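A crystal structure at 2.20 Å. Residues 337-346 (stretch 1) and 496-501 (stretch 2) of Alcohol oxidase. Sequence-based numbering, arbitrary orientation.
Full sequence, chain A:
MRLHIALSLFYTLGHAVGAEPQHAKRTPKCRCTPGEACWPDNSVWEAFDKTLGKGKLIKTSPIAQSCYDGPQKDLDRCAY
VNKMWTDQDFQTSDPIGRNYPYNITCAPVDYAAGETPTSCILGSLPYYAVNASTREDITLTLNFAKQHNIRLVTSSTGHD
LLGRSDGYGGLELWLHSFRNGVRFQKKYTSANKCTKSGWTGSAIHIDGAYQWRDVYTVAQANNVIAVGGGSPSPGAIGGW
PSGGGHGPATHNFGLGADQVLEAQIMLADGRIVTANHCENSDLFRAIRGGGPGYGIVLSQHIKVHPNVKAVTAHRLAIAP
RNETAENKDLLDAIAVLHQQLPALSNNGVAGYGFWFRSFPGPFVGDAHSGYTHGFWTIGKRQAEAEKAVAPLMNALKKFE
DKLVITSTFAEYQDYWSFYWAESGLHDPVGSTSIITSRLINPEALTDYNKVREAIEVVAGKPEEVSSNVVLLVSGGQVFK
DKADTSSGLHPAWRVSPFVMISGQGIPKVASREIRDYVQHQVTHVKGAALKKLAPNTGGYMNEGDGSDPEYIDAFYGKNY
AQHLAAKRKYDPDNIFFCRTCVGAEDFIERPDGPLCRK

Stretch 1 337-346: LHQQLPALSN
Stretch 2 496-501: SPFVMI

Residues 337-346 form a helix, phi/psi near -60/-40, with psi shallower at Gln339 (-24°), Gln340 (-10°, phi -87°) and Asn346 (-29°). Val499 to Ile501 run as extended strand, which continues beyond the stretch; Pro497 (-79/-19) lies in the loop before it, and Phe498 has -145/166. Helix and strand directions run at 148°, nearly antiparallel, with axes 10.3 Å apart at closest. CA of Leu341 lies 7.7 Å from CA of Phe498, and CA of Pro342 6.2 Å from CA of Pro497. No hydrogen bond crosses; packing buries 302 Å². Pro342 has no amide hydrogen to donate, and the helix kinks where its N and that of Ala343 lack bonds to the preceding turn.

Phe498 is central. With chi1 71° (p) and chi2 -90°, its ring reaches the helix, where Leu341 (m, t) sets CD1 3.5 Å from the ring centroid, only 2° off the normal: a CH-pi contact over the face. Leu341 CB also lies 3.6 Å from Phe498 CE1. His338 (chi1 -82°, chi2 66°) points its CB sideways, yet its ring comes nearer, its centroid 6.0 Å from that of Phe498 with planes at 75°. Met500 (m, t, p) is long and flexible enough to bring CE within 3.6 Å of His338 NE2, its SD at the imidazole edge.

At the other end, the rings of Pro342 (C-gamma exo) and Pro497 (C-gamma endo) lie against each other, Pro342 CB to Pro497 CG 4.2 Å. Small Ser345 (t) places OG 3.5 Å from Pro497 CB.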

# COMPACT_ATOMS: atom_id res chain seq x y z
N LEU A 337 1.15 -10.89 -23.84
CA LEU A 337 0.68 -11.39 -22.56
C LEU A 337 -0.27 -10.39 -21.90
O LEU A 337 -1.31 -10.78 -21.36
CB LEU A 337 1.86 -11.70 -21.63
CG LEU A 337 1.56 -12.10 -20.18
CD1 LEU A 337 2.60 -13.07 -19.64
CD2 LEU A 337 1.47 -10.90 -19.22
N HIS A 338 0.12 -9.12 -21.91
CA HIS A 338 -0.74 -8.07 -21.39
C HIS A 338 -2.12 -8.09 -22.09
O HIS A 338 -3.14 -7.95 -21.43
CB HIS A 338 -0.10 -6.68 -21.48
CG HIS A 338 0.85 -6.38 -20.35
ND1 HIS A 338 2.03 -7.05 -20.16
CD2 HIS A 338 0.79 -5.44 -19.38
CE1 HIS A 338 2.64 -6.57 -19.10
NE2 HIS A 338 1.91 -5.59 -18.60
N GLN A 339 -2.13 -8.28 -23.40
CA GLN A 339 -3.40 -8.39 -24.15
C GLN A 339 -4.29 -9.57 -23.75
O GLN A 339 -5.49 -9.54 -24.02
CB GLN A 339 -3.14 -8.49 -25.65
CG GLN A 339 -2.47 -7.28 -26.28
CD GLN A 339 -2.39 -7.43 -27.79
OE1 GLN A 339 -1.58 -8.19 -28.29
NE2 GLN A 339 -3.23 -6.71 -28.50
N GLN A 340 -3.69 -10.62 -23.18
CA GLN A 340 -4.43 -11.81 -22.78
C GLN A 340 -5.03 -11.71 -21.37
O GLN A 340 -5.84 -12.57 -20.98
CB GLN A 340 -3.54 -13.04 -22.84
CG GLN A 340 -2.93 -13.32 -24.18
CD GLN A 340 -3.97 -13.37 -25.30
OE1 GLN A 340 -5.02 -14.00 -25.15
NE2 GLN A 340 -3.68 -12.70 -26.39
N LEU A 341 -4.64 -10.68 -20.61
CA LEU A 341 -5.02 -10.65 -19.20
C LEU A 341 -6.50 -10.56 -18.95
O LEU A 341 -7.00 -11.21 -18.02
CB LEU A 341 -4.24 -9.53 -18.43
CG LEU A 341 -2.73 -9.74 -18.32
CD1 LEU A 341 -2.14 -8.65 -17.44
CD2 LEU A 341 -2.35 -11.13 -17.81
N PRO A 342 -7.23 -9.76 -19.76
CA PRO A 342 -8.66 -9.67 -19.48
C PRO A 342 -9.40 -11.00 -19.64
O PRO A 342 -10.27 -11.31 -18.83
CB PRO A 342 -9.15 -8.60 -20.46
CG PRO A 342 -7.95 -7.76 -20.70
CD PRO A 342 -6.80 -8.71 -20.70
N ALA A 343 -9.05 -11.75 -20.68
CA ALA A 343 -9.61 -13.09 -20.87
C ALA A 343 -9.30 -13.98 -19.66
O ALA A 343 -10.18 -14.65 -19.12
CB ALA A 343 -9.06 -13.73 -22.15
N LEU A 344 -8.05 -13.95 -19.24
CA LEU A 344 -7.65 -14.66 -18.03
C LEU A 344 -8.46 -14.24 -16.81
O LEU A 344 -8.99 -15.08 -16.08
CB LEU A 344 -6.15 -14.53 -17.80
CG LEU A 344 -5.35 -15.67 -18.39
CD1 LEU A 344 -5.56 -15.85 -19.89
CD2 LEU A 344 -3.87 -15.48 -18.06
N SER A 345 -8.60 -12.93 -16.62
CA SER A 345 -9.41 -12.42 -15.54
C SER A 345 -10.85 -12.92 -15.62
O SER A 345 -11.40 -13.34 -14.60
CB SER A 345 -9.39 -10.90 -15.51
OG SER A 345 -10.06 -10.43 -14.36
N ASN A 346 -11.45 -12.85 -16.80
CA ASN A 346 -12.79 -13.40 -17.02
C ASN A 346 -12.93 -14.90 -16.69
O ASN A 346 -14.00 -15.36 -16.33
CB ASN A 346 -13.23 -13.18 -18.47
CG ASN A 346 -14.65 -13.60 -18.70
OD1 ASN A 346 -15.46 -13.52 -17.76
ND2 ASN A 346 -14.99 -14.07 -19.93
N SER A 496 -11.41 -2.20 -14.88
CA SER A 496 -10.01 -2.55 -15.10
C SER A 496 -9.65 -3.83 -14.36
O SER A 496 -9.70 -3.86 -13.13
CB SER A 496 -9.12 -1.40 -14.65
OG SER A 496 -9.60 -0.18 -15.21
N PRO A 497 -9.32 -4.91 -15.09
CA PRO A 497 -9.07 -6.17 -14.40
C PRO A 497 -7.70 -6.25 -13.76
O PRO A 497 -7.51 -7.08 -12.86
CB PRO A 497 -9.24 -7.23 -15.48
CG PRO A 497 -9.13 -6.53 -16.78
CD PRO A 497 -9.33 -5.07 -16.55
N PHE A 498 -6.77 -5.41 -14.19
CA PHE A 498 -5.43 -5.40 -13.65
C PHE A 498 -4.82 -4.01 -13.59
O PHE A 498 -5.33 -3.06 -14.16
CB PHE A 498 -4.53 -6.37 -14.41
CG PHE A 498 -4.16 -5.93 -15.81
CD1 PHE A 498 -4.95 -6.29 -16.89
CD2 PHE A 498 -2.97 -5.24 -16.05
CE1 PHE A 498 -4.60 -5.91 -18.17
CE2 PHE A 498 -2.61 -4.88 -17.34
CZ PHE A 498 -3.42 -5.21 -18.40
N VAL A 499 -3.73 -3.92 -12.83
CA VAL A 499 -2.95 -2.71 -12.66
C VAL A 499 -1.54 -2.96 -13.17
O VAL A 499 -0.98 -4.03 -12.98
CB VAL A 499 -2.91 -2.28 -11.19
CG1 VAL A 499 -2.20 -0.93 -11.05
CG2 VAL A 499 -4.33 -2.20 -10.62
N MET A 500 -0.98 -1.95 -13.84
CA MET A 500 0.46 -1.94 -14.17
C MET A 500 1.12 -0.96 -13.22
O MET A 500 0.63 0.16 -13.03
CB MET A 500 0.70 -1.51 -15.61
CG MET A 500 0.18 -2.51 -16.62
SD MET A 500 0.12 -1.97 -18.33
CE MET A 500 1.84 -2.00 -18.81
N ILE A 501 2.20 -1.41 -12.59
CA ILE A 501 3.06 -0.57 -11.78
C ILE A 501 4.45 -0.58 -12.40
O ILE A 501 4.97 -1.63 -12.76
CB ILE A 501 3.13 -1.09 -10.34
CG1 ILE A 501 1.73 -1.03 -9.74
CG2 ILE A 501 4.11 -0.29 -9.51
CD1 ILE A 501 1.61 -1.49 -8.31